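Side-chain contact in amino acid amide racemase (Ochrobactrum anthropi, PDB 6GIO), which is a pyridoxal-5'-phosphate-binding enzyme of the class-III aminotransferase family, built as a two-chain assembly: residues 23-28 against 378-383. Numbering follows the deposited sequence.
Sequences FSPLSL and RGYQLG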
ATOM      1  N   PHE C  23      13.119  -8.679  15.618  1.00 29.36           N
ATOM      2  CA  PHE C  23      14.224  -8.385  16.527  1.00 29.46           C
ATOM      3  C   PHE C  23      14.156  -9.178  17.824  1.00 29.17           C
ATOM      4  O   PHE C  23      15.109  -9.148  18.584  1.00 28.26           O
ATOM      5  CB  PHE C  23      14.254  -6.898  16.860  1.00 28.95           C
ATOM      6  CG  PHE C  23      14.564  -6.031  15.683  1.00 28.59           C
ATOM      7  CD1 PHE C  23      13.570  -5.652  14.810  1.00 28.02           C
ATOM      8  CD2 PHE C  23      15.852  -5.595  15.448  1.00 27.93           C
ATOM      9  CE1 PHE C  23      13.841  -4.831  13.728  1.00 28.68           C
ATOM     10  CE2 PHE C  23      16.131  -4.782  14.365  1.00 27.13           C
ATOM     11  CZ  PHE C  23      15.132  -4.400  13.496  1.00 28.41           C
ATOM     12  N   SER C  24      13.028  -9.845  18.086  1.00 30.10           N
ATOM     13  CA  SER C  24      12.813 -10.574  19.339  1.00 28.24           C
ATOM     14  C   SER C  24      11.693 -11.550  19.131  1.00 29.30           C
ATOM     15  O   SER C  24      11.004 -11.472  18.109  1.00 29.16           O
ATOM     16  CB  SER C  24      12.481  -9.627  20.515  1.00 28.79           C
ATOM     17  OG  SER C  24      11.091  -9.314  20.601  1.00 27.32           O
ATOM     18  N   PRO C  25      11.484 -12.475  20.095  1.00 27.48           N
ATOM     19  CA  PRO C  25      10.338 -13.406  19.971  1.00 28.32           C
ATOM     20  C   PRO C  25       8.924 -12.801  20.186  1.00 26.61           C
ATOM     21  O   PRO C  25       7.934 -13.527  20.069  1.00 24.34           O
ATOM     22  CB  PRO C  25      10.589 -14.452  21.091  1.00 27.37           C
ATOM     23  CG  PRO C  25      11.998 -14.207  21.577  1.00 28.62           C
ATOM     24  CD  PRO C  25      12.304 -12.747  21.288  1.00 28.31           C
ATOM     25  N   LEU C  26       8.834 -11.520  20.537  1.00 27.47           N
ATOM     26  CA  LEU C  26       7.561 -10.921  20.922  1.00 26.47           C
ATOM     27  C   LEU C  26       6.486 -11.165  19.849  1.00 25.97           C
ATOM     28  O   LEU C  26       6.661 -10.825  18.682  1.00 26.84           O
ATOM     29  CB  LEU C  26       7.731  -9.427  21.159  1.00 27.91           C
ATOM     30  CG  LEU C  26       6.481  -8.627  21.595  1.00 25.48           C
ATOM     31  CD1 LEU C  26       5.907  -9.206  22.887  1.00 26.66           C
ATOM     32  CD2 LEU C  26       6.842  -7.154  21.717  1.00 24.22           C
ATOM     33  N   SER C  27       5.399 -11.775  20.289  1.00 25.72           N
ATOM     34  CA  SER C  27       4.290 -12.215  19.452  1.00 28.23           C
ATOM     35  C   SER C  27       3.043 -11.742  20.194  1.00 26.77           C
ATOM     36  O   SER C  27       2.891 -12.018  21.392  1.00 27.96           O
ATOM     37  CB  SER C  27       4.349 -13.752  19.276  1.00 29.17           C
ATOM     38  OG  SER C  27       5.603 -14.085  18.692  1.00 29.00           O
ATOM     39  N   LEU C  28       2.165 -11.020  19.492  1.00 26.10           N
ATOM     40  CA  LEU C  28       1.148 -10.163  20.125  1.00 24.03           C
ATOM     41  C   LEU C  28      -0.291 -10.635  20.036  1.00 22.82           C
ATOM     42  O   LEU C  28      -0.741 -11.095  19.006  1.00 22.28           O
ATOM     43  CB  LEU C  28       1.212  -8.731  19.542  1.00 23.74           C
ATOM     44  CG  LEU C  28       2.546  -7.985  19.660  1.00 24.38           C
ATOM     45  CD1 LEU C  28       2.500  -6.665  18.867  1.00 24.72           C
ATOM     46  CD2 LEU C  28       2.911  -7.732  21.121  1.00 24.92           C
ATOM     47  N   ARG C 378      17.394  -9.061  25.484  1.00 28.01           N
ATOM     48  CA  ARG C 378      17.313  -8.910  26.922  1.00 28.01           C
ATOM     49  C   ARG C 378      16.317  -7.818  27.315  1.00 27.87           C
ATOM     50  O   ARG C 378      15.626  -7.947  28.338  1.00 29.15           O
ATOM     51  CB  ARG C 378      18.690  -8.641  27.511  1.00 27.45           C
ATOM     52  CG  ARG C 378      18.753  -8.596  29.028  1.00 28.75           C
ATOM     53  CD  ARG C 378      18.321  -9.933  29.622  1.00 29.29           C
ATOM     54  NE  ARG C 378      18.410  -9.928  31.075  1.00 31.12           N
ATOM     55  CZ  ARG C 378      17.819 -10.830  31.863  1.00 31.14           C
ATOM     56  NH1 ARG C 378      17.071 -11.799  31.341  1.00 31.45           N
ATOM     57  NH2 ARG C 378      17.943 -10.738  33.168  1.00 31.95           N
ATOM     58  N   GLY C 379      16.248  -6.734  26.532  1.00 25.16           N
ATOM     59  CA  GLY C 379      15.187  -5.723  26.716  1.00 24.25           C
ATOM     60  C   GLY C 379      13.782  -6.330  26.732  1.00 23.28           C
ATOM     61  O   GLY C 379      12.949  -6.068  27.607  1.00 24.62           O
ATOM     62  N   TYR C 380      13.525  -7.116  25.723  1.00 25.01           N
ATOM     63  CA  TYR C 380      12.294  -7.846  25.592  1.00 26.71           C
ATOM     64  C   TYR C 380      12.012  -8.709  26.847  1.00 27.36           C
ATOM     65  O   TYR C 380      10.906  -8.672  27.377  1.00 26.81           O
ATOM     66  CB  TYR C 380      12.361  -8.689  24.311  1.00 25.32           C
ATOM     67  CG  TYR C 380      11.528  -9.921  24.361  1.00 26.95           C
ATOM     68  CD1 TYR C 380      10.150  -9.852  24.119  1.00 27.88           C
ATOM     69  CD2 TYR C 380      12.104 -11.175  24.674  1.00 27.59           C
ATOM     70  CE1 TYR C 380       9.372 -10.986  24.176  1.00 28.75           C
ATOM     71  CE2 TYR C 380      11.326 -12.318  24.742  1.00 27.67           C
ATOM     72  CZ  TYR C 380       9.968 -12.212  24.487  1.00 29.52           C
ATOM     73  OH  TYR C 380       9.168 -13.315  24.521  1.00 30.69           O
ATOM     74  N   GLN C 381      13.000  -9.442  27.346  1.00 28.53           N
ATOM     75  CA  GLN C 381      12.755 -10.280  28.549  1.00 28.73           C
ATOM     76  C   GLN C 381      12.499  -9.409  29.775  1.00 29.45           C
ATOM     77  O   GLN C 381      11.766  -9.784  30.642  1.00 28.08           O
ATOM     78  CB  GLN C 381      13.947 -11.165  28.847  1.00 30.10           C
ATOM     79  CG  GLN C 381      14.271 -12.149  27.788  1.00 29.61           C
ATOM     80  CD  GLN C 381      15.412 -13.046  28.251  1.00 33.61           C
ATOM     81  OE1 GLN C 381      16.496 -12.574  28.561  1.00 34.41           O
ATOM     82  NE2 GLN C 381      15.160 -14.341  28.298  1.00 32.78           N
ATOM     83  N   LEU C 382      13.112  -8.237  29.825  1.00 28.11           N
ATOM     84  CA  LEU C 382      12.897  -7.317  30.914  1.00 31.94           C
ATOM     85  C   LEU C 382      11.636  -6.466  30.773  1.00 31.09           C
ATOM     86  O   LEU C 382      11.343  -5.680  31.683  1.00 29.66           O
ATOM     87  CB  LEU C 382      14.123  -6.389  31.096  1.00 34.65           C
ATOM     88  CG  LEU C 382      15.424  -7.128  31.420  1.00 38.44           C
ATOM     89  CD1 LEU C 382      16.604  -6.158  31.340  1.00 40.12           C
ATOM     90  CD2 LEU C 382      15.335  -7.813  32.793  1.00 39.94           C
ATOM     91  N   GLY C 383      10.904  -6.603  29.655  1.00 29.11           N
ATOM     92  CA  GLY C 383       9.606  -5.923  29.491  1.00 28.51           C
ATOM     93  C   GLY C 383       9.599  -4.648  28.642  1.00 28.89           C
ATOM     94  O   GLY C 383       8.714  -3.796  28.793  1.00 27.36           O
TER
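Pro25 lays its ring edge over one face of the Tyr380 ring. Its CD sits 3.9 Å from the ring centroid and 22° off the normal, a CH-pi contact offset toward the CD2-CE2 edge. Leu26 and Ser24 come from the same side of the ring. Leu26 CB is 3.8 Å from Tyr380 CE1, toward the CD1-CE1 edge. Ser24 lies near the root of the ring, its OG oblique and 3.7 Å from Tyr380 CD1. CB of Tyr380 points at the loop, and CG is roughly anti to the backbone N (chi1 152°), which carries the ring across all three residues.

The loop is shaped by its own bonds. Leu26 N donates to Ser24 OG over 3.2 Å at 165°, closing an ST turn. Ser27 OG donates to Pro25 O, 2.8 Å. Arg42 makes a cation-pi contact with the Tyr380 ring and also bonds Tyr380 O. That oxygen accepts from Gly383 N too, in the Schellman motif after the last helical turn. Leu26 also packs on Tyr82 of the second subunit.

No hydrogen bond crosses between the segments. The loop between helix 7-14 and strand 28-32 therefore meets the C-terminal part of helix 369-382 through dispersion and CH-pi contacts, while Tyr380 OH hydrogen-bonds Glu38 of strand 35-38.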